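Long-range contacts in Adp-ribosyltransferase (Staphylococcus aureus, PDB 1OJQ), which probably transfers the ADP-ribose group of NAD+ to a target protein, as a C3-type bacterial mono-ADP-ribosyltransferase: residues 95-106 and 118-126; 184-193 and 204-212. One frame throughout, in Å; residues are numbered along the deposited sequence. Where two conformers were deposited one is given.

Contact 1: residues 95-106 and 118-126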
loop_
_atom_site.group_PDB
_atom_site.type_symbol
_atom_site.label_atom_id
_atom_site.label_comp_id
_atom_site.label_asym_id
_atom_site.label_seq_id
_atom_site.Cartn_x
_atom_site.Cartn_y
_atom_site.Cartn_z
ATOM N N ILE A 95 -7.068 15.552 -1.040
ATOM C CA ILE A 95 -6.094 16.147 -1.944
ATOM C C ILE A 95 -6.320 17.640 -2.098
ATOM O O ILE A 95 -7.360 18.053 -2.626
ATOM C CB ILE A 95 -6.179 15.518 -3.348
ATOM C CG1 ILE A 95 -5.987 14.007 -3.390
ATOM C CG2 ILE A 95 -5.201 16.245 -4.260
ATOM C CD1 ILE A 95 -4.697 13.522 -2.762
ATOM N N THR A 96 -5.396 18.488 -1.670
ATOM C CA THR A 96 -5.672 19.920 -1.764
ATOM C C THR A 96 -5.941 20.402 -3.183
ATOM O O THR A 96 -5.186 20.010 -4.074
ATOM C CB THR A 96 -4.464 20.728 -1.225
ATOM O OG1 THR A 96 -4.291 20.414 0.153
ATOM C CG2 THR A 96 -4.745 22.208 -1.378
ATOM N N GLY A 97 -6.932 21.251 -3.408
ATOM C CA GLY A 97 -7.358 21.805 -4.658
ATOM C C GLY A 97 -8.302 20.908 -5.452
ATOM O O GLY A 97 -8.838 21.391 -6.454
ATOM N N PHE A 98 -8.492 19.655 -5.034
ATOM C CA PHE A 98 -9.427 18.731 -5.687
ATOM C C PHE A 98 -10.722 18.757 -4.885
ATOM O O PHE A 98 -10.802 18.161 -3.809
ATOM C CB PHE A 98 -8.884 17.308 -5.804
ATOM C CG PHE A 98 -9.626 16.523 -6.883
ATOM C CD1 PHE A 98 -9.388 16.789 -8.218
ATOM C CD2 PHE A 98 -10.554 15.553 -6.540
ATOM C CE1 PHE A 98 -10.049 16.076 -9.213
ATOM C CE2 PHE A 98 -11.201 14.825 -7.531
ATOM C CZ PHE A 98 -10.955 15.084 -8.866
ATOM N N THR A 99 -11.726 19.488 -5.400
ATOM C CA THR A 99 -12.838 19.844 -4.528
ATOM C C THR A 99 -13.852 18.717 -4.403
ATOM O O THR A 99 -13.822 17.745 -5.157
ATOM C CB THR A 99 -13.570 21.104 -5.046
ATOM O OG1 THR A 99 -14.319 20.735 -6.208
ATOM C CG2 THR A 99 -12.556 22.145 -5.472
ATOM N N ARG A 100 -14.760 18.864 -3.436
ATOM C CA ARG A 100 -15.854 17.894 -3.368
ATOM C C ARG A 100 -16.611 17.795 -4.683
ATOM O O ARG A 100 -17.039 16.715 -5.089
ATOM C CB ARG A 100 -16.839 18.296 -2.263
ATOM C CG ARG A 100 -18.134 17.485 -2.273
ATOM C CD ARG A 100 -17.852 16.052 -1.811
ATOM N NE ARG A 100 -19.065 15.235 -1.850
ATOM C CZ ARG A 100 -19.429 14.451 -2.867
ATOM N NH1 ARG A 100 -18.715 14.333 -3.982
ATOM N NH2 ARG A 100 -20.556 13.742 -2.794
ATOM N N GLU A 101 -16.803 18.934 -5.367
ATOM C CA GLU A 101 -17.524 18.857 -6.645
ATOM C C GLU A 101 -16.669 18.190 -7.711
ATOM O O GLU A 101 -17.223 17.480 -8.553
ATOM C CB GLU A 101 -17.983 20.236 -7.129
ATOM C CG GLU A 101 -19.005 20.134 -8.255
ATOM C CD GLU A 101 -20.341 19.580 -7.782
ATOM O OE1 GLU A 101 -21.236 19.428 -8.645
ATOM O OE2 GLU A 101 -20.544 19.296 -6.584
ATOM N N ASP A 102 -15.347 18.409 -7.692
ATOM C CA ASP A 102 -14.471 17.669 -8.594
ATOM C C ASP A 102 -14.688 16.164 -8.403
ATOM O O ASP A 102 -14.830 15.419 -9.375
ATOM C CB ASP A 102 -12.993 17.988 -8.400
ATOM C CG ASP A 102 -12.634 19.411 -8.786
ATOM O OD1 ASP A 102 -13.323 19.986 -9.659
ATOM O OD2 ASP A 102 -11.658 19.937 -8.203
ATOM N N LEU A 103 -14.721 15.758 -7.134
ATOM C CA LEU A 103 -14.909 14.341 -6.833
ATOM C C LEU A 103 -16.274 13.852 -7.295
ATOM O O LEU A 103 -16.412 12.735 -7.813
ATOM C CB LEU A 103 -14.788 14.119 -5.325
ATOM C CG LEU A 103 -14.644 12.670 -4.867
ATOM C CD1 LEU A 103 -13.479 12.000 -5.583
ATOM C CD2 LEU A 103 -14.452 12.614 -3.356
ATOM N N HIS A 104 -17.270 14.717 -7.046
ATOM C CA HIS A 104 -18.626 14.356 -7.461
ATOM C C HIS A 104 -18.688 14.138 -8.969
ATOM O O HIS A 104 -19.263 13.160 -9.450
ATOM C CB HIS A 104 -19.621 15.442 -7.047
ATOM C CG HIS A 104 -20.994 15.229 -7.624
ATOM N ND1 HIS A 104 -21.821 14.202 -7.215
ATOM C CD2 HIS A 104 -21.676 15.932 -8.558
ATOM C CE1 HIS A 104 -22.962 14.289 -7.896
ATOM N NE2 HIS A 104 -22.901 15.328 -8.721
ATOM N N MET A 105 -18.075 15.069 -9.703
ATOM C CA MET A 105 -18.060 14.942 -11.167
ATOM C C MET A 105 -17.189 13.770 -11.618
ATOM O O MET A 105 -17.511 13.115 -12.610
ATOM C CB MET A 105 -17.576 16.232 -11.825
ATOM C CG MET A 105 -18.524 17.406 -11.555
ATOM S SD MET A 105 -17.989 18.897 -12.414
ATOM C CE MET A 105 -16.524 19.364 -11.490
ATOM N N LEU A 106 -16.096 13.519 -10.895
ATOM C CA LEU A 106 -15.226 12.396 -11.252
ATOM C C LEU A 106 -15.997 11.079 -11.261
ATOM O O LEU A 106 -15.816 10.230 -12.149
ATOM C CB LEU A 106 -14.035 12.296 -10.286
ATOM C CG LEU A 106 -12.956 11.271 -10.685
ATOM C CD1 LEU A 106 -12.367 11.591 -12.053
ATOM C CD2 LEU A 106 -11.849 11.195 -9.641
ATOM N N LEU A 118 -10.474 15.998 -15.551
ATOM C CA LEU A 118 -10.378 15.892 -14.094
ATOM C C LEU A 118 -9.162 15.069 -13.698
ATOM O O LEU A 118 -8.525 15.369 -12.695
ATOM C CB LEU A 118 -11.663 15.298 -13.518
ATOM C CG LEU A 118 -12.870 16.247 -13.475
ATOM C CD1 LEU A 118 -14.139 15.444 -13.203
ATOM C CD2 LEU A 118 -12.693 17.336 -12.439
ATOM N N VAL A 119 -8.831 14.032 -14.490
ATOM C CA VAL A 119 -7.633 13.240 -14.138
ATOM C C VAL A 119 -6.396 14.097 -14.377
ATOM O O VAL A 119 -5.415 14.011 -13.644
ATOM C CB VAL A 119 -7.545 11.927 -14.929
ATOM C CG1 VAL A 119 -6.286 11.142 -14.587
ATOM C CG2 VAL A 119 -8.786 11.096 -14.658
ATOM N N SER A 120 -6.476 14.937 -15.415
ATOM C CA SER A 120 -5.391 15.886 -15.646
ATOM C C SER A 120 -5.243 16.833 -14.474
ATOM O O SER A 120 -4.137 17.178 -14.037
ATOM C CB SER A 120 -5.636 16.654 -16.946
ATOM O OG SER A 120 -5.251 15.816 -18.027
ATOM N N LYS A 121 -6.373 17.275 -13.921
ATOM C CA LYS A 121 -6.309 18.127 -12.729
ATOM C C LYS A 121 -5.618 17.409 -11.580
ATOM O O LYS A 121 -4.778 17.947 -10.843
ATOM C CB LYS A 121 -7.735 18.546 -12.319
ATOM C CG LYS A 121 -7.769 19.516 -11.152
ATOM C CD LYS A 121 -9.134 20.159 -10.944
ATOM C CE LYS A 121 -9.033 21.291 -9.932
ATOM N NZ LYS A 121 -10.356 21.895 -9.627
ATOM N N LEU A 122 -5.981 16.136 -11.391
ATOM C CA LEU A 122 -5.394 15.337 -10.314
ATOM C C LEU A 122 -3.874 15.275 -10.471
ATOM O O LEU A 122 -3.118 15.450 -9.516
ATOM C CB LEU A 122 -5.973 13.925 -10.298
ATOM C CG LEU A 122 -7.248 13.658 -9.497
ATOM C CD1 LEU A 122 -7.677 12.209 -9.717
ATOM C CD2 LEU A 122 -7.074 13.930 -8.006
ATOM N N ASN A 123 -3.415 15.017 -11.688
ATOM C CA ASN A 123 -1.982 14.968 -11.949
ATOM C C ASN A 123 -1.326 16.286 -11.579
ATOM O O ASN A 123 -0.272 16.435 -10.982
ATOM C CB ASN A 123 -1.734 14.663 -13.431
ATOM C CG ASN A 123 -0.239 14.666 -13.713
ATOM O OD1 ASN A 123 0.403 13.649 -13.421
ATOM N ND2 ASN A 123 0.313 15.748 -14.232
ATOM N N ASN A 124 -2.019 17.362 -11.979
ATOM C CA ASN A 124 -1.475 18.687 -11.692
ATOM C C ASN A 124 -1.417 18.931 -10.190
ATOM O O ASN A 124 -0.474 19.573 -9.714
ATOM C CB ASN A 124 -2.295 19.782 -12.387
ATOM C CG ASN A 124 -1.885 21.148 -11.854
ATOM O OD1 ASN A 124 -2.467 21.647 -10.893
ATOM N ND2 ASN A 124 -0.865 21.706 -12.493
ATOM N N LEU A 125 -2.361 18.421 -9.414
ATOM C CA LEU A 125 -2.425 18.592 -7.969
ATOM C C LEU A 125 -1.638 17.550 -7.170
ATOM O O LEU A 125 -1.340 17.794 -5.987
ATOM C CB LEU A 125 -3.890 18.543 -7.498
ATOM C CG LEU A 125 -4.763 19.664 -8.080
ATOM C CD1 LEU A 125 -6.205 19.466 -7.631
ATOM C CD2 LEU A 125 -4.202 21.025 -7.686
ATOM N N MET A 126 -1.295 16.401 -7.770
ATOM C CA MET A 126 -0.554 15.436 -6.948
ATOM C C MET A 126 0.894 15.244 -7.392
ATOM O O MET A 126 1.711 14.769 -6.581
ATOM C CB MET A 126 -1.296 14.094 -6.948
ATOM C CG MET A 126 -2.745 14.203 -6.497
ATOM S SD MET A 126 -3.483 12.537 -6.473
ATOM C CE MET A 126 -2.429 11.778 -5.222
HETATM O O HOH W 1 -2.666 19.205 -3.948
HETATM O O HOH W 2 -8.678 23.602 -7.586
HETATM O O HOH W 3 -12.493 21.375 -11.828
#
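The Phe98 ring lies between Leu122 of helix 118-126 and Asp102 of its own segment. Leu122 CD2 sits over the centre of one face, a CH-pi contact 3.7 Å from the ring centroid and 13° off the normal, while Asp102 CB covers the opposite face. Leu125 CD1 and Lys121 CG line the edge. With CG anti to the backbone N (chi1 -160°), the ring fills in between helices 100-106 and 118-126, which run roughly antiparallel (138°) with axes 11.0 Å apart. Asp102 closes a capping box: its amide donates to Thr99 OG1, and its OD2 accepts from Thr99 N. Extended Lys121 reaches the same oxygen on the syn side, NZ to Asp102 OD2 2.7 Å, from the opposite face to Thr99 N. Waters join this ammonium to Gly97 O and Asp102 OD1. Gly97 suits the positive phi of a type II turn and the crowding by Leu125 CD2 where a side chain would project. At one end Leu118 CD1 rests 3.6 Å from Leu106 N; at the other, Ile95 CD1 meets Met126 CE at 3.8 Å. The salt bridge lies at the watered margin of this apolar packing, where two donors and the helix start probably favour Asp102 as a carboxylate.

Contact 2: residues 184-193 and 204-212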
loop_
_atom_site.group_PDB
_atom_site.type_symbol
_atom_site.label_atom_id
_atom_site.label_comp_id
_atom_site.label_asym_id
_atom_site.label_seq_id
_atom_site.Cartn_x
_atom_site.Cartn_y
_atom_site.Cartn_z
ATOM N N PRO A 184 6.327 -0.625 6.351
ATOM C CA PRO A 184 6.436 0.029 7.637
ATOM C C PRO A 184 5.470 1.199 7.787
ATOM O O PRO A 184 5.110 1.874 6.822
ATOM C CB PRO A 184 7.845 0.646 7.615
ATOM C CG PRO A 184 8.607 -0.216 6.675
ATOM C CD PRO A 184 7.624 -0.712 5.656
ATOM N N ARG A 185 5.101 1.428 9.036
ATOM C CA ARG A 185 4.358 2.644 9.356
ATOM C C ARG A 185 5.217 3.844 8.979
ATOM O O ARG A 185 6.439 3.819 9.059
ATOM C CB ARG A 185 3.944 2.674 10.818
ATOM C CG ARG A 185 5.115 2.724 11.811
ATOM C CD ARG A 185 4.547 2.511 13.214
ATOM N NE ARG A 185 5.568 2.575 14.248
ATOM C CZ ARG A 185 5.826 3.662 14.958
ATOM N NH1 ARG A 185 5.127 4.775 14.728
ATOM N NH2 ARG A 185 6.768 3.654 15.889
ATOM N N GLY A 186 4.554 4.915 8.536
ATOM C CA GLY A 186 5.291 6.129 8.218
ATOM C C GLY A 186 5.911 6.075 6.828
ATOM O O GLY A 186 6.865 6.795 6.515
ATOM N N THR A 187 5.356 5.215 5.978
ATOM C CA THR A 187 5.790 5.141 4.587
ATOM C C THR A 187 5.482 6.457 3.885
ATOM O O THR A 187 4.406 7.021 4.030
ATOM C CB THR A 187 5.130 3.946 3.861
ATOM O OG1 THR A 187 5.754 2.721 4.302
ATOM C CG2 THR A 187 5.341 4.006 2.359
ATOM N N GLU A 188 6.460 6.931 3.109
ATOM C CA GLU A 188 6.257 8.123 2.302
ATOM C C GLU A 188 6.446 7.802 0.831
ATOM O O GLU A 188 7.380 7.059 0.512
ATOM C CB GLU A 188 7.270 9.214 2.665
ATOM C CG GLU A 188 7.192 9.617 4.132
ATOM C CD GLU A 188 8.380 10.523 4.463
ATOM O OE1 GLU A 188 9.518 10.002 4.496
ATOM O OE2 GLU A 188 8.109 11.722 4.674
ATOM N N TYR A 189 5.603 8.382 -0.018
ATOM C CA TYR A 189 5.784 8.182 -1.459
ATOM C C TYR A 189 5.628 9.531 -2.160
ATOM O O TYR A 189 4.800 10.333 -1.716
ATOM C CB TYR A 189 4.813 7.159 -2.030
ATOM C CG TYR A 189 3.351 7.379 -1.725
ATOM C CD1 TYR A 189 2.529 8.048 -2.631
ATOM C CD2 TYR A 189 2.809 6.914 -0.532
ATOM C CE1 TYR A 189 1.184 8.244 -2.344
ATOM C CE2 TYR A 189 1.466 7.112 -0.245
ATOM C CZ TYR A 189 0.674 7.777 -1.162
ATOM O OH TYR A 189 -0.664 7.982 -0.883
ATOM N N ALA A 190 6.457 9.708 -3.179
ATOM C CA ALA A 190 6.492 10.895 -4.015
ATOM C C ALA A 190 5.832 10.575 -5.359
ATOM O O ALA A 190 6.312 9.720 -6.089
ATOM C CB ALA A 190 7.899 11.413 -4.240
ATOM N N VAL A 191 4.728 11.264 -5.632
ATOM C CA VAL A 191 3.940 10.936 -6.814
ATOM C C VAL A 191 4.630 11.427 -8.081
ATOM O O VAL A 191 5.001 12.593 -8.167
ATOM C CB VAL A 191 2.529 11.547 -6.701
ATOM C CG1 VAL A 191 1.801 11.363 -8.027
ATOM C CG2 VAL A 191 1.780 10.893 -5.549
ATOM N N GLY A 192 4.806 10.559 -9.067
ATOM C CA GLY A 192 5.366 10.869 -10.367
ATOM C C GLY A 192 4.293 11.338 -11.344
ATOM O O GLY A 192 4.486 12.303 -12.093
ATOM N N SER A 193 3.143 10.652 -11.358
ATOM C CA SER A 193 2.107 11.003 -12.320
ATOM C C SER A 193 0.771 10.395 -11.908
ATOM O O SER A 193 0.742 9.446 -11.134
ATOM C CB SER A 193 2.450 10.458 -13.712
ATOM O OG SER A 193 2.454 9.026 -13.753
ATOM N N ILE A 204 -4.542 5.578 -12.499
ATOM C CA ILE A 204 -3.290 5.057 -11.950
ATOM C C ILE A 204 -2.401 6.188 -11.441
ATOM O O ILE A 204 -2.005 7.108 -12.171
ATOM C CB ILE A 204 -2.567 4.207 -13.010
ATOM C CG1 ILE A 204 -3.436 3.060 -13.568
ATOM C CG2 ILE A 204 -1.245 3.664 -12.470
ATOM C CD1 ILE A 204 -2.674 2.096 -14.447
ATOM N N ILE A 205 -2.092 6.145 -10.146
ATOM C CA ILE A 205 -1.184 7.080 -9.503
ATOM C C ILE A 205 0.155 6.368 -9.320
ATOM O O ILE A 205 0.211 5.399 -8.557
ATOM C CB ILE A 205 -1.704 7.568 -8.134
ATOM C CG1 ILE A 205 -3.116 8.158 -8.212
ATOM C CG2 ILE A 205 -0.708 8.535 -7.491
ATOM C CD1 ILE A 205 -3.822 8.358 -6.892
ATOM N N THR A 206 1.187 6.795 -10.044
ATOM C CA THR A 206 2.495 6.144 -9.970
ATOM C C THR A 206 3.385 6.940 -9.033
ATOM O O THR A 206 3.426 8.166 -9.151
ATOM C CB THR A 206 3.170 6.037 -11.339
ATOM O OG1 THR A 206 2.323 5.278 -12.224
ATOM C CG2 THR A 206 4.512 5.324 -11.200
ATOM N N ALA A 207 4.057 6.301 -8.087
ATOM C CA ALA A 207 4.858 7.027 -7.106
ATOM C C ALA A 207 6.094 6.239 -6.680
ATOM O O ALA A 207 6.181 5.015 -6.842
ATOM C CB ALA A 207 3.996 7.345 -5.881
ATOM N N VAL A 208 7.050 6.944 -6.097
ATOM C CA VAL A 208 8.267 6.329 -5.582
ATOM C C VAL A 208 8.356 6.423 -4.061
ATOM O O VAL A 208 8.299 7.524 -3.517
ATOM C CB VAL A 208 9.491 7.024 -6.205
ATOM C CG1 VAL A 208 10.779 6.356 -5.747
ATOM C CG2 VAL A 208 9.333 6.973 -7.716
ATOM N N VAL A 209 8.498 5.269 -3.412
ATOM C CA VAL A 209 8.623 5.225 -1.953
ATOM C C VAL A 209 10.034 5.562 -1.498
ATOM O O VAL A 209 11.030 5.156 -2.099
ATOM C CB VAL A 209 8.251 3.815 -1.440
ATOM C CG1 VAL A 209 8.694 3.568 -0.007
ATOM C CG2 VAL A 209 6.742 3.572 -1.539
ATOM N N PHE A 210 10.160 6.314 -0.417
ATOM C CA PHE A 210 11.442 6.622 0.196
ATOM C C PHE A 210 11.925 5.380 0.953
ATOM O O PHE A 210 11.134 4.780 1.688
ATOM C CB PHE A 210 11.340 7.793 1.164
ATOM C CG PHE A 210 11.257 9.184 0.560
ATOM C CD1 PHE A 210 11.265 9.381 -0.811
ATOM C CD2 PHE A 210 11.173 10.297 1.391
ATOM C CE1 PHE A 210 11.191 10.660 -1.347
ATOM C CE2 PHE A 210 11.091 11.576 0.857
ATOM C CZ PHE A 210 11.080 11.758 -0.513
ATOM N N LYS A 211 13.167 4.981 0.773
ATOM C CA LYS A 211 13.678 3.825 1.503
ATOM C C LYS A 211 13.600 4.038 3.010
ATOM O O LYS A 211 13.902 5.113 3.549
ATOM C CB LYS A 211 15.127 3.579 1.094
ATOM C CG LYS A 211 15.766 2.313 1.666
ATOM C CD LYS A 211 17.015 2.091 0.821
ATOM C CE LYS A 211 17.486 0.664 0.726
ATOM N NZ LYS A 211 18.969 0.657 0.517
ATOM N N LYS A 212 13.199 2.950 3.682
ATOM C CA LYS A 212 13.197 2.887 5.130
ATOM C C LYS A 212 13.970 1.658 5.619
ATOM O O LYS A 212 14.515 1.753 6.736
ATOM C CB LYS A 212 11.782 2.834 5.733
ATOM C CG LYS A 212 11.113 4.202 5.725
ATOM C CD LYS A 212 9.667 4.145 6.170
ATOM C CE LYS A 212 9.510 4.156 7.679
ATOM N NZ LYS A 212 10.157 5.314 8.347
ATOM O OXT LYS A 212 14.008 0.638 4.891
HETATM O O HOH W 4 9.215 7.420 7.402
HETATM O O HOH W 5 9.000 5.576 3.267
HETATM O O HOH W 6 0.440 6.871 -13.501
#
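This is the antiparallel pairing of a beta hairpin, strands 187-196 and 203-209, inside the mixed five-stranded sheet of the ADP-ribosyltransferase fold. Ala190 and Val208 form a hydrogen-bonded pair, with Ala190 N to Val208 O and Val208 N to Ala190 O both 2.9 Å; Tyr189-Val209 and Val191-Ala207 are the non-hydrogen-bonded pairs beside it. The ladder extends to Phe210 N, which donates to Glu188 O. Near the other end Gly192 and Ser193 both face Thr206, a classic beta bulge: Gly192 N lies 2.8 Å from Thr206 O, whereas the bond from Ser193 N is weak. One water binds Ser193 OG, Thr206 OG1 and Ile204 O, so small hydroxyl residues suit this partly exposed face.

Tyr189, Val191, Ala207 and Val209 lie on the buried face. The small Ala207 admits the tyrosine ring, Tyr189 CD1 approaching Ala207 CB at 3.6 Å; Tyr189 CG stands between its backbone N and carbonyl carbon (chi1 52°), and the phenol reaches on to Tyr91. Val191 crosses Ile205 obliquely, its CG1 3.8 Å from Ile205 CG2. On the other side of the sheet, Glu188 OE1 comes 3.5 Å from Phe210 CD2, with carboxylate and ring planes 83° apart.

Beyond the paired strands, Lys212 folds back through bends at chi3 and chi4, setting its CE 3.4 Å from Arg185 O; a water bridges its NZ to Gly186 O. Gly186 fits the positive phi of this turn.

Strand 130-133 borders 187-196, its Tyr131 bonding to the Tyr189 backbone, and strand 152-158 lies next to 203-209, with Leu156 against Ala207. Helix 59-73 receives Pro184 and Arg185, the latter salt-bridged to Asp69.

Contact 1 closes before contact 2 opens along the chain. The centre of contact 1 is about 21 Å from the centre of the chain and that of contact 2 about 9 Å; the two are about 19 Å apart. They nevertheless touch: helix 118-126 packs on the hairpin, Met126 CE standing 4.1 Å from Ile205 CD1 and Asn123 OD1 accepting from Val194 N. Strand 130-133 follows that helix into the five-stranded sheet, beside 187-196 of contact 2. Its NAD+-binding Glu133 has its side chain about 5 Å from that of Thr187, whereas the Ile95 side chain in contact 1 is about 10 Å from that of NAD+-binding Asp90, so contact 2 flanks the nucleotide site more closely.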